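Local atomic coordinates of MgGH51 (PDB entry 6ZPV), a protein that hydrolytically releases terminal non-reducing alpha-L-arabinofuranosyl residues, probably from plant polysaccharides, as a fungal GH51 enzyme. Residues 452-465 and 505-517. Numbering follows the deposited sequence.
Sequences PTVQSATGEAAFMT and KSTSFFAQKLFAL
A buried carboxylate, that of Glu460, is gripped across two near-parallel helices: Ser508 OG donates to Glu460 OE1 at 2.7 Å, meeting its syn side 18° out of the carboxylate plane. Extended beyond CG, the glutamate chain carries its carboxylate to Ser508, and a water bridges OE1 to Ser508 O and Gln512 NE2, which also hydrogen-bonds Tyr430 OH. OE2 takes a second water and Ala432 N, so both oxygens have donors.

Ala457 and Ala511 at the interface are consistent with the 8.4 Å approach of the helix axes, which cross at 26°; Ala457 CB lies 3.6 Å from Thr507 C. Near the N-termini, Thr507 OG1 gives a weak bond to Thr453 O, while Thr453 and Ser456 close a capping box.

Further along, Met464 lies across one face of the Phe515 ring. A bend at chi3 (73°) brings Met464 CE to 3.7 Å from Phe515 CG, and Met464 SD sits above the face at a distance, a Met-aromatic contact. Ala461 CB packs on Phe515 CE1 at 3.8 Å. With an alanine replacing Phe515, Met464 would probably lose its aromatic partner and a gap open beside Ala461.

In the (beta/alpha)8 barrel, helix 454-469 is the crossover between strands 424-432 and 474-479; helix 507-517 packs against it, beside the antiparallel sheet containing 618-625.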
loop_
_atom_site.group_PDB
_atom_site.type_symbol
_atom_site.label_atom_id
_atom_site.label_comp_id
_atom_site.label_asym_id
_atom_site.label_seq_id
_atom_site.Cartn_x
_atom_site.Cartn_y
_atom_site.Cartn_z
ATOM N N PRO A 452 -9.726 -8.804 -9.668
ATOM C CA PRO A 452 -8.956 -9.661 -10.560
ATOM C C PRO A 452 -9.737 -10.963 -10.818
ATOM O O PRO A 452 -10.483 -11.443 -9.949
ATOM C CB PRO A 452 -7.664 -9.921 -9.783
ATOM C CG PRO A 452 -7.531 -8.703 -8.865
ATOM C CD PRO A 452 -8.982 -8.424 -8.456
ATOM N N THR A 453 -9.529 -11.545 -11.976
ATOM C CA THR A 453 -10.153 -12.802 -12.385
ATOM C C THR A 453 -9.062 -13.845 -12.645
ATOM O O THR A 453 -7.856 -13.579 -12.651
ATOM C CB THR A 453 -11.029 -12.597 -13.639
ATOM O OG1 THR A 453 -10.138 -12.162 -14.675
ATOM C CG2 THR A 453 -12.155 -11.595 -13.409
ATOM N N VAL A 454 -9.495 -15.073 -12.874
ATOM C CA VAL A 454 -8.532 -16.119 -13.296
ATOM C C VAL A 454 -7.895 -15.674 -14.611
ATOM O O VAL A 454 -6.679 -15.797 -14.820
ATOM C CB VAL A 454 -9.154 -17.494 -13.350
ATOM C CG1 VAL A 454 -8.126 -18.538 -13.739
ATOM C CG2 VAL A 454 -9.779 -17.890 -12.016
ATOM N N GLN A 455 -8.715 -15.174 -15.534
ATOM C CA GLN A 455 -8.222 -14.678 -16.825
ATOM C C GLN A 455 -7.132 -13.616 -16.618
ATOM O O GLN A 455 -6.062 -13.626 -17.314
ATOM C CB GLN A 455 -9.410 -14.077 -17.638
ATOM C CG GLN A 455 -9.092 -13.713 -19.104
ATOM C CD GLN A 455 -10.193 -12.996 -19.852
ATOM O OE1 GLN A 455 -11.300 -12.849 -19.311
ATOM N NE2 GLN A 455 -9.914 -12.592 -21.074
ATOM N N SER A 456 -7.400 -12.630 -15.766
ATOM C CA SER A 456 -6.434 -11.506 -15.642
ATOM C C SER A 456 -5.167 -11.990 -14.964
ATOM O O SER A 456 -4.053 -11.636 -15.401
ATOM C CB SER A 456 -7.074 -10.322 -14.927
ATOM O OG SER A 456 -7.259 -10.508 -13.507
ATOM N N ALA A 457 -5.239 -12.817 -13.933
ATOM C CA ALA A 457 -4.080 -13.329 -13.213
ATOM C C ALA A 457 -3.215 -14.183 -14.125
ATOM O O ALA A 457 -1.983 -14.161 -14.019
ATOM C CB ALA A 457 -4.513 -14.099 -11.977
ATOM N N THR A 458 -3.879 -15.019 -14.961
ATOM C CA THR A 458 -3.088 -15.910 -15.839
ATOM C C THR A 458 -2.395 -15.131 -16.948
ATOM O O THR A 458 -1.264 -15.458 -17.329
ATOM C CB THR A 458 -3.959 -17.058 -16.347
ATOM O OG1 THR A 458 -5.064 -16.637 -17.145
ATOM C CG2 THR A 458 -4.427 -17.920 -15.218
ATOM N N GLY A 459 -3.036 -14.102 -17.514
ATOM C CA GLY A 459 -2.375 -13.236 -18.497
ATOM C C GLY A 459 -1.221 -12.526 -17.834
ATOM O O GLY A 459 -0.118 -12.466 -18.428
ATOM N N GLU A 460 -1.412 -11.958 -16.656
ATOM C CA GLU A 460 -0.312 -11.335 -15.916
ATOM C C GLU A 460 0.824 -12.339 -15.694
ATOM O O GLU A 460 2.002 -12.001 -15.914
ATOM C CB GLU A 460 -0.790 -10.805 -14.585
ATOM C CG GLU A 460 -1.717 -9.599 -14.733
ATOM C CD GLU A 460 -2.714 -9.425 -13.591
ATOM O OE1 GLU A 460 -2.596 -10.136 -12.566
ATOM O OE2 GLU A 460 -3.574 -8.521 -13.725
ATOM N N ALA A 461 0.524 -13.564 -15.306
ATOM C CA ALA A 461 1.535 -14.569 -15.043
ATOM C C ALA A 461 2.313 -14.854 -16.314
ATOM O O ALA A 461 3.569 -14.980 -16.260
ATOM C CB ALA A 461 0.927 -15.823 -14.481
ATOM N N ALA A 462 1.690 -14.907 -17.474
ATOM C CA ALA A 462 2.428 -15.098 -18.723
ATOM C C ALA A 462 3.396 -13.925 -18.936
ATOM O O ALA A 462 4.565 -14.140 -19.276
ATOM C CB ALA A 462 1.429 -15.227 -19.878
ATOM N N PHE A 463 2.912 -12.711 -18.749
ATOM C CA PHE A 463 3.812 -11.541 -18.891
ATOM C C PHE A 463 4.959 -11.639 -17.862
ATOM O O PHE A 463 6.120 -11.299 -18.215
ATOM C CB PHE A 463 2.973 -10.290 -18.634
ATOM C CG PHE A 463 3.686 -8.991 -18.884
ATOM C CD1 PHE A 463 3.852 -8.498 -20.165
ATOM C CD2 PHE A 463 4.091 -8.169 -17.826
ATOM C CE1 PHE A 463 4.471 -7.279 -20.392
ATOM C CE2 PHE A 463 4.699 -6.961 -18.047
ATOM C CZ PHE A 463 4.834 -6.490 -19.338
ATOM N N MET A 464 4.704 -12.100 -16.647
ATOM C CA MET A 464 5.739 -12.208 -15.604
ATOM C C MET A 464 6.792 -13.249 -15.980
ATOM O O MET A 464 7.961 -13.068 -15.566
ATOM C CB MET A 464 5.068 -12.525 -14.276
ATOM C CG MET A 464 4.168 -11.356 -13.749
ATOM S SD MET A 464 2.892 -11.876 -12.625
ATOM C CE MET A 464 3.980 -12.184 -11.294
ATOM N N THR A 465 6.456 -14.308 -16.704
ATOM C CA THR A 465 7.479 -15.246 -17.151
ATOM C C THR A 465 8.508 -14.501 -18.033
ATOM O O THR A 465 9.707 -14.806 -17.973
ATOM C CB THR A 465 6.937 -16.473 -17.895
ATOM O OG1 THR A 465 6.350 -16.103 -19.152
ATOM C CG2 THR A 465 6.004 -17.287 -17.043
ATOM N N LYS A 505 -7.960 -12.132 -0.657
ATOM C CA LYS A 505 -6.747 -12.324 -1.462
ATOM C C LYS A 505 -7.205 -12.667 -2.875
ATOM O O LYS A 505 -7.850 -13.680 -3.105
ATOM C CB LYS A 505 -5.918 -13.469 -0.859
ATOM C CG LYS A 505 -5.383 -13.173 0.528
ATOM C CD LYS A 505 -4.816 -14.288 1.253
ATOM C CE LYS A 505 -4.740 -13.913 2.740
ATOM N NZ LYS A 505 -4.069 -14.965 3.528
ATOM N N SER A 506 -6.860 -11.824 -3.834
ATOM C CA SER A 506 -7.331 -11.975 -5.229
ATOM C C SER A 506 -6.613 -13.132 -5.947
ATOM O O SER A 506 -5.534 -13.586 -5.566
ATOM C CB SER A 506 -7.138 -10.712 -5.992
ATOM O OG SER A 506 -5.766 -10.447 -6.307
ATOM N N THR A 507 -7.172 -13.482 -7.111
ATOM C CA THR A 507 -6.453 -14.370 -8.046
ATOM C C THR A 507 -5.049 -13.829 -8.399
ATOM O O THR A 507 -4.073 -14.571 -8.362
ATOM C CB THR A 507 -7.296 -14.561 -9.319
ATOM O OG1 THR A 507 -7.561 -13.251 -9.847
ATOM C CG2 THR A 507 -8.613 -15.296 -9.067
ATOM N N SER A 508 -4.999 -12.525 -8.675
ATOM C CA SER A 508 -3.726 -11.895 -8.995
ATOM C C SER A 508 -2.752 -11.912 -7.813
ATOM O O SER A 508 -1.555 -12.052 -8.050
ATOM C CB SER A 508 -3.962 -10.464 -9.524
ATOM O OG SER A 508 -4.594 -10.519 -10.786
ATOM N N PHE A 509 -3.271 -11.781 -6.582
ATOM C CA PHE A 509 -2.417 -11.925 -5.398
ATOM C C PHE A 509 -1.756 -13.288 -5.408
ATOM O O PHE A 509 -0.543 -13.404 -5.163
ATOM C CB PHE A 509 -3.252 -11.756 -4.127
ATOM C CG PHE A 509 -2.493 -12.131 -2.871
ATOM C CD1 PHE A 509 -1.733 -11.200 -2.206
ATOM C CD2 PHE A 509 -2.535 -13.434 -2.369
ATOM C CE1 PHE A 509 -1.064 -11.562 -1.041
ATOM C CE2 PHE A 509 -1.874 -13.788 -1.196
ATOM C CZ PHE A 509 -1.130 -12.825 -0.559
ATOM N N PHE A 510 -2.532 -14.350 -5.667
ATOM C CA PHE A 510 -1.932 -15.688 -5.666
ATOM C C PHE A 510 -0.919 -15.841 -6.793
ATOM O O PHE A 510 0.079 -16.510 -6.563
ATOM C CB PHE A 510 -3.021 -16.769 -5.689
ATOM C CG PHE A 510 -3.785 -16.868 -4.391
ATOM C CD1 PHE A 510 -3.126 -17.182 -3.213
ATOM C CD2 PHE A 510 -5.157 -16.666 -4.341
ATOM C CE1 PHE A 510 -3.842 -17.298 -2.038
ATOM C CE2 PHE A 510 -5.867 -16.787 -3.185
ATOM C CZ PHE A 510 -5.195 -17.072 -2.036
ATOM N N ALA A 511 -1.140 -15.261 -7.953
ATOM C CA ALA A 511 -0.101 -15.307 -9.000
ATOM C C ALA A 511 1.164 -14.591 -8.533
ATOM O O ALA A 511 2.279 -15.095 -8.732
ATOM C CB ALA A 511 -0.618 -14.740 -10.311
ATOM N N GLN A 512 1.013 -13.422 -7.940
ATOM C CA GLN A 512 2.175 -12.689 -7.424
ATOM C C GLN A 512 2.909 -13.524 -6.380
ATOM O O GLN A 512 4.162 -13.589 -6.420
ATOM C CB GLN A 512 1.778 -11.332 -6.825
ATOM C CG GLN A 512 1.218 -10.300 -7.798
ATOM C CD GLN A 512 2.261 -9.798 -8.733
ATOM O OE1 GLN A 512 3.360 -9.378 -8.286
ATOM N NE2 GLN A 512 1.929 -9.795 -10.033
ATOM N N LYS A 513 2.187 -14.112 -5.441
ATOM C CA LYS A 513 2.809 -14.935 -4.383
ATOM C C LYS A 513 3.494 -16.171 -4.976
ATOM O O LYS A 513 4.618 -16.510 -4.534
ATOM C CB LYS A 513 1.695 -15.320 -3.407
ATOM C CG LYS A 513 2.146 -16.190 -2.249
ATOM C CD LYS A 513 0.999 -16.566 -1.287
ATOM C CE LYS A 513 1.446 -17.463 -0.150
ATOM N NZ LYS A 513 0.287 -17.950 0.651
ATOM N N LEU A 514 2.858 -16.850 -5.897
ATOM C CA LEU A 514 3.466 -18.031 -6.518
ATOM C C LEU A 514 4.778 -17.646 -7.199
ATOM O O LEU A 514 5.748 -18.412 -7.139
ATOM C CB LEU A 514 2.492 -18.683 -7.509
ATOM C CG LEU A 514 1.359 -19.498 -6.890
ATOM C CD1 LEU A 514 0.354 -19.849 -7.929
ATOM C CD2 LEU A 514 1.843 -20.736 -6.210
ATOM N N PHE A 515 4.826 -16.491 -7.862
ATOM C CA PHE A 515 6.059 -16.101 -8.536
ATOM C C PHE A 515 7.131 -15.712 -7.544
ATOM O O PHE A 515 8.300 -16.072 -7.713
ATOM C CB PHE A 515 5.790 -15.014 -9.593
ATOM C CG PHE A 515 5.371 -15.569 -10.949
ATOM C CD1 PHE A 515 4.239 -16.313 -11.113
ATOM C CD2 PHE A 515 6.162 -15.324 -12.056
ATOM C CE1 PHE A 515 3.943 -16.873 -12.343
ATOM C CE2 PHE A 515 5.864 -15.885 -13.277
ATOM C CZ PHE A 515 4.748 -16.651 -13.425
ATOM N N ALA A 516 6.781 -14.930 -6.530
ATOM C CA ALA A 516 7.757 -14.368 -5.592
ATOM C C ALA A 516 8.287 -15.382 -4.606
ATOM O O ALA A 516 9.466 -15.304 -4.226
ATOM C CB ALA A 516 7.116 -13.199 -4.836
ATOM N N LEU A 517 7.465 -16.313 -4.143
ATOM C CA LEU A 517 7.937 -17.284 -3.134
ATOM C C LEU A 517 8.681 -18.470 -3.765
ATOM O O LEU A 517 9.276 -19.301 -3.004
ATOM C CB LEU A 517 6.750 -17.850 -2.378
ATOM C CG LEU A 517 6.105 -16.918 -1.361
ATOM C CD1 LEU A 517 5.050 -17.673 -0.604
ATOM C CD2 LEU A 517 7.109 -16.337 -0.367
HETATM O O HOH W 1 -9.869 -12.306 -7.437
HETATM O O HOH W 2 -5.966 -8.162 -12.615
HETATM O O HOH W 3 -0.561 -11.035 -10.810
#